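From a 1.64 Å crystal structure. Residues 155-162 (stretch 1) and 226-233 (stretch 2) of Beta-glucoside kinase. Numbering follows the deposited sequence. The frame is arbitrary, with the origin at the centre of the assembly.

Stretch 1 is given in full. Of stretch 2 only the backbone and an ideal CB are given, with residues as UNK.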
# COMPACT_ATOMS: atom_id res chain seq x y z
N GLU A 155 -0.60 0.74 -8.57
CA GLU A 155 -0.53 -0.38 -9.51
C GLU A 155 -0.94 -1.69 -8.86
O GLU A 155 -0.16 -2.65 -8.71
CB GLU A 155 0.89 -0.48 -10.13
CG GLU A 155 1.20 0.52 -11.21
CD GLU A 155 0.57 0.20 -12.58
OE1 GLU A 155 -0.44 -0.55 -12.65
OE2 GLU A 155 1.14 0.65 -13.61
N PHE A 156 -2.22 -1.75 -8.54
CA PHE A 156 -2.79 -2.85 -7.76
C PHE A 156 -2.72 -4.17 -8.51
O PHE A 156 -2.60 -5.22 -7.89
CB PHE A 156 -4.24 -2.61 -7.35
CG PHE A 156 -4.49 -1.47 -6.39
CD1 PHE A 156 -3.47 -0.77 -5.74
CD2 PHE A 156 -5.80 -1.18 -6.06
CE1 PHE A 156 -3.78 0.27 -4.85
CE2 PHE A 156 -6.12 -0.16 -5.18
CZ PHE A 156 -5.10 0.56 -4.55
N GLY A 157 -2.73 -4.12 -9.85
CA GLY A 157 -2.65 -5.31 -10.63
C GLY A 157 -1.33 -6.05 -10.59
O GLY A 157 -1.23 -7.19 -11.03
N TYR A 158 -0.30 -5.38 -10.08
CA TYR A 158 1.03 -6.00 -9.94
C TYR A 158 1.20 -6.74 -8.62
O TYR A 158 2.24 -7.36 -8.39
CB TYR A 158 2.13 -4.95 -10.10
CG TYR A 158 2.40 -4.55 -11.53
CD1 TYR A 158 1.56 -3.69 -12.23
CD2 TYR A 158 3.49 -5.09 -12.20
CE1 TYR A 158 1.85 -3.37 -13.54
CE2 TYR A 158 3.77 -4.75 -13.50
CZ TYR A 158 2.94 -3.90 -14.17
OH TYR A 158 3.24 -3.55 -15.48
N MSE A 159 0.18 -6.78 -7.76
CA MSE A 159 0.31 -7.60 -6.56
C MSE A 159 0.34 -9.07 -6.98
O MSE A 159 -0.39 -9.52 -7.88
CB MSE A 159 -0.85 -7.44 -5.59
CG MSE A 159 -0.95 -6.05 -4.89
SE MSE A 159 -2.29 -5.97 -3.57
CE MSE A 159 -3.78 -5.68 -4.70
N PHE A 160 1.22 -9.81 -6.33
CA PHE A 160 1.28 -11.27 -6.54
C PHE A 160 0.03 -11.93 -5.97
O PHE A 160 -0.32 -11.78 -4.80
CB PHE A 160 2.57 -11.83 -5.91
CG PHE A 160 3.83 -11.53 -6.70
CD1 PHE A 160 3.97 -11.98 -7.97
CD2 PHE A 160 4.86 -10.81 -6.16
CE1 PHE A 160 5.10 -11.71 -8.73
CE2 PHE A 160 6.00 -10.57 -6.86
CZ PHE A 160 6.12 -10.99 -8.16
N SER A 161 -0.60 -12.76 -6.78
CA SER A 161 -1.69 -13.61 -6.31
C SER A 161 -1.25 -15.03 -5.96
O SER A 161 -2.01 -15.79 -5.41
CB SER A 161 -2.78 -13.64 -7.37
OG SER A 161 -2.31 -14.15 -8.62
N GLU A 162 0.01 -15.35 -6.23
CA GLU A 162 0.59 -16.61 -5.88
C GLU A 162 2.08 -16.45 -5.73
O GLU A 162 2.63 -15.40 -6.08
CB GLU A 162 0.29 -17.67 -6.88
CG GLU A 162 0.83 -17.36 -8.27
CD GLU A 162 0.36 -18.38 -9.30
OE1 GLU A 162 0.99 -19.45 -9.43
OE2 GLU A 162 -0.67 -18.12 -9.94
N UNK A 226 -9.93 -11.73 -3.36
CA UNK A 226 -9.80 -11.75 -1.91
C UNK A 226 -8.32 -11.61 -1.46
O UNK A 226 -8.07 -10.99 -0.45
CB UNK A 226 -10.40 -13.05 -1.36
N UNK A 227 -7.39 -12.22 -2.22
CA UNK A 227 -5.97 -12.14 -1.94
C UNK A 227 -5.54 -10.67 -2.02
O UNK A 227 -4.88 -10.16 -1.13
CB UNK A 227 -5.17 -13.01 -2.91
N UNK A 228 -5.92 -10.00 -3.11
CA UNK A 228 -5.60 -8.61 -3.26
C UNK A 228 -6.28 -7.73 -2.24
O UNK A 228 -5.64 -6.82 -1.71
CB UNK A 228 -5.97 -8.15 -4.67
N UNK A 229 -7.55 -7.97 -1.95
CA UNK A 229 -8.28 -7.16 -0.95
C UNK A 229 -7.62 -7.28 0.44
O UNK A 229 -7.42 -6.28 1.11
CB UNK A 229 -9.74 -7.60 -0.87
N UNK A 230 -7.24 -8.48 0.82
CA UNK A 230 -6.59 -8.74 2.14
C UNK A 230 -5.29 -7.96 2.21
O UNK A 230 -5.05 -7.22 3.14
CB UNK A 230 -6.32 -10.23 2.35
N UNK A 231 -4.49 -8.04 1.14
CA UNK A 231 -3.26 -7.28 1.13
C UNK A 231 -3.54 -5.78 1.31
O UNK A 231 -2.84 -5.08 2.07
CB UNK A 231 -2.50 -7.53 -0.17
N UNK A 232 -4.46 -5.25 0.51
CA UNK A 232 -4.78 -3.83 0.57
C UNK A 232 -5.29 -3.36 1.93
O UNK A 232 -4.96 -2.26 2.40
CB UNK A 232 -5.83 -3.50 -0.50
N UNK A 233 -6.14 -4.17 2.53
CA UNK A 233 -6.75 -3.88 3.83
C UNK A 233 -5.66 -3.73 4.89
O UNK A 233 -5.59 -2.73 5.58
CB UNK A 233 -7.74 -4.98 4.23

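All eight positions have helical backbone angles, so stretch 2 offers one face to the 3-10 turn and following loop of stretch 1, and every residue without a special quarrel with helices is admissible on backbone grounds alone.

Position 226 has nothing of stretch 1 within 5.5 Å of its ideal CB, so the visible atoms barely restrict it. It is Cys226, which makes no contact here.

Position 227 points toward stretch 1, its ideal CB 4.9 Å from Ser161 O and 5.3 Å from Phe160 O. Two carbonyls lie near a space of modest depth, so a small or medium side chain fits, and one with a hydroxyl could use the polarity directly or through water. It is Thr227. Its methyl CG2 packs 4.2 Å from Ser161 CA, while a water that donates to both Thr227 OG1 (2.8 Å) and Ser161 O (2.7 Å) bridges the two stretches.

Position 228 is the most constrained. Its ideal CB would sit 3.3 Å from Met159 CE, tight for two carbons, so the absence of a side chain suits it best. Gly228 leaves the selenomethionine methyl room to approach the helix backbone, with Met159 CE 3.7 Å from Gly228 O.

Position 229 points away and its ideal CB meets nothing, leaving the choice open. The residue is Leu229, and it makes no contact with stretch 1.

Position 230 is out of reach, so stretch 1 sets no preference and almost any helix-compatible side chain would do; it is Tyr230.

Position 231 points toward stretch 1, with its ideal CB 3.7 Å from Met159 SE and the acceptor Phe160 O further along. An apolar stem is wanted near the selenium, and a polar end could exploit the carbonyl; Ala, Ser, Asn or Gln are all plausible. It is Asn231. Its CB lies 3.7 Å from Met159 SE, and its amide reaches the carbonyl by way of a water, which accepts from Asn231 ND2 (2.9 Å) and donates to Phe160 O (2.7 Å).

Position 232 also points toward stretch 1, but its ideal CB is still 5.2 Å from Met159 CE, and the Phe156 ring lies beyond. That gap between a methyl and an aromatic ring calls for a longer apolar residue, such as Leu, Met or perhaps Ile. Leu232, with chi1 m and chi2 t, sets CG 3.8 Å from Met159 CE and lays CD2 over one face of the Phe156 ring, 3.9 Å from Phe156 CE1, in a CH-pi contact only 11° off the ring normal.

Position 233 is out of reach and unconstrained by stretch 1; it is Ile233.

Stretch 2, residues 226-233: CTGLYNLI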
# COMPACT_ATOMS: atom_id res chain seq x y z
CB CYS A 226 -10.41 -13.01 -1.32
SG CYS A 226 -12.21 -13.00 -1.36
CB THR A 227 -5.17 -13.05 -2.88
OG1 THR A 227 -5.65 -14.40 -2.73
CG2 THR A 227 -3.66 -12.97 -2.64
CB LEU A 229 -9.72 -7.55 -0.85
CG LEU A 229 -10.71 -7.12 -1.96
CD1 LEU A 229 -12.08 -7.77 -1.64
CD2 LEU A 229 -10.78 -5.59 -2.12
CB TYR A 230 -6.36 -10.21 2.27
CG TYR A 230 -5.87 -10.75 3.59
CD1 TYR A 230 -6.75 -11.25 4.55
CD2 TYR A 230 -4.53 -10.77 3.90
CE1 TYR A 230 -6.30 -11.81 5.72
CE2 TYR A 230 -4.08 -11.32 5.08
CZ TYR A 230 -4.97 -11.85 5.98
OH TYR A 230 -4.51 -12.40 7.14
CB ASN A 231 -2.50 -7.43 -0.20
CG ASN A 231 -1.78 -8.78 -0.37
OD1 ASN A 231 -1.53 -9.49 0.60
ND2 ASN A 231 -1.35 -9.05 -1.62
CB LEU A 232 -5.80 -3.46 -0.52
CG LEU A 232 -5.36 -3.52 -1.97
CD1 LEU A 232 -6.53 -3.38 -2.92
CD2 LEU A 232 -4.17 -2.63 -2.33
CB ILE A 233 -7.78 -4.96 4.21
CG1 ILE A 233 -9.04 -4.76 3.35
CG2 ILE A 233 -8.11 -4.94 5.72
CD1 ILE A 233 -9.95 -5.96 3.35
O HOH W 1 0.74 -10.92 -2.42
O HOH W 2 -4.67 -15.80 -4.97
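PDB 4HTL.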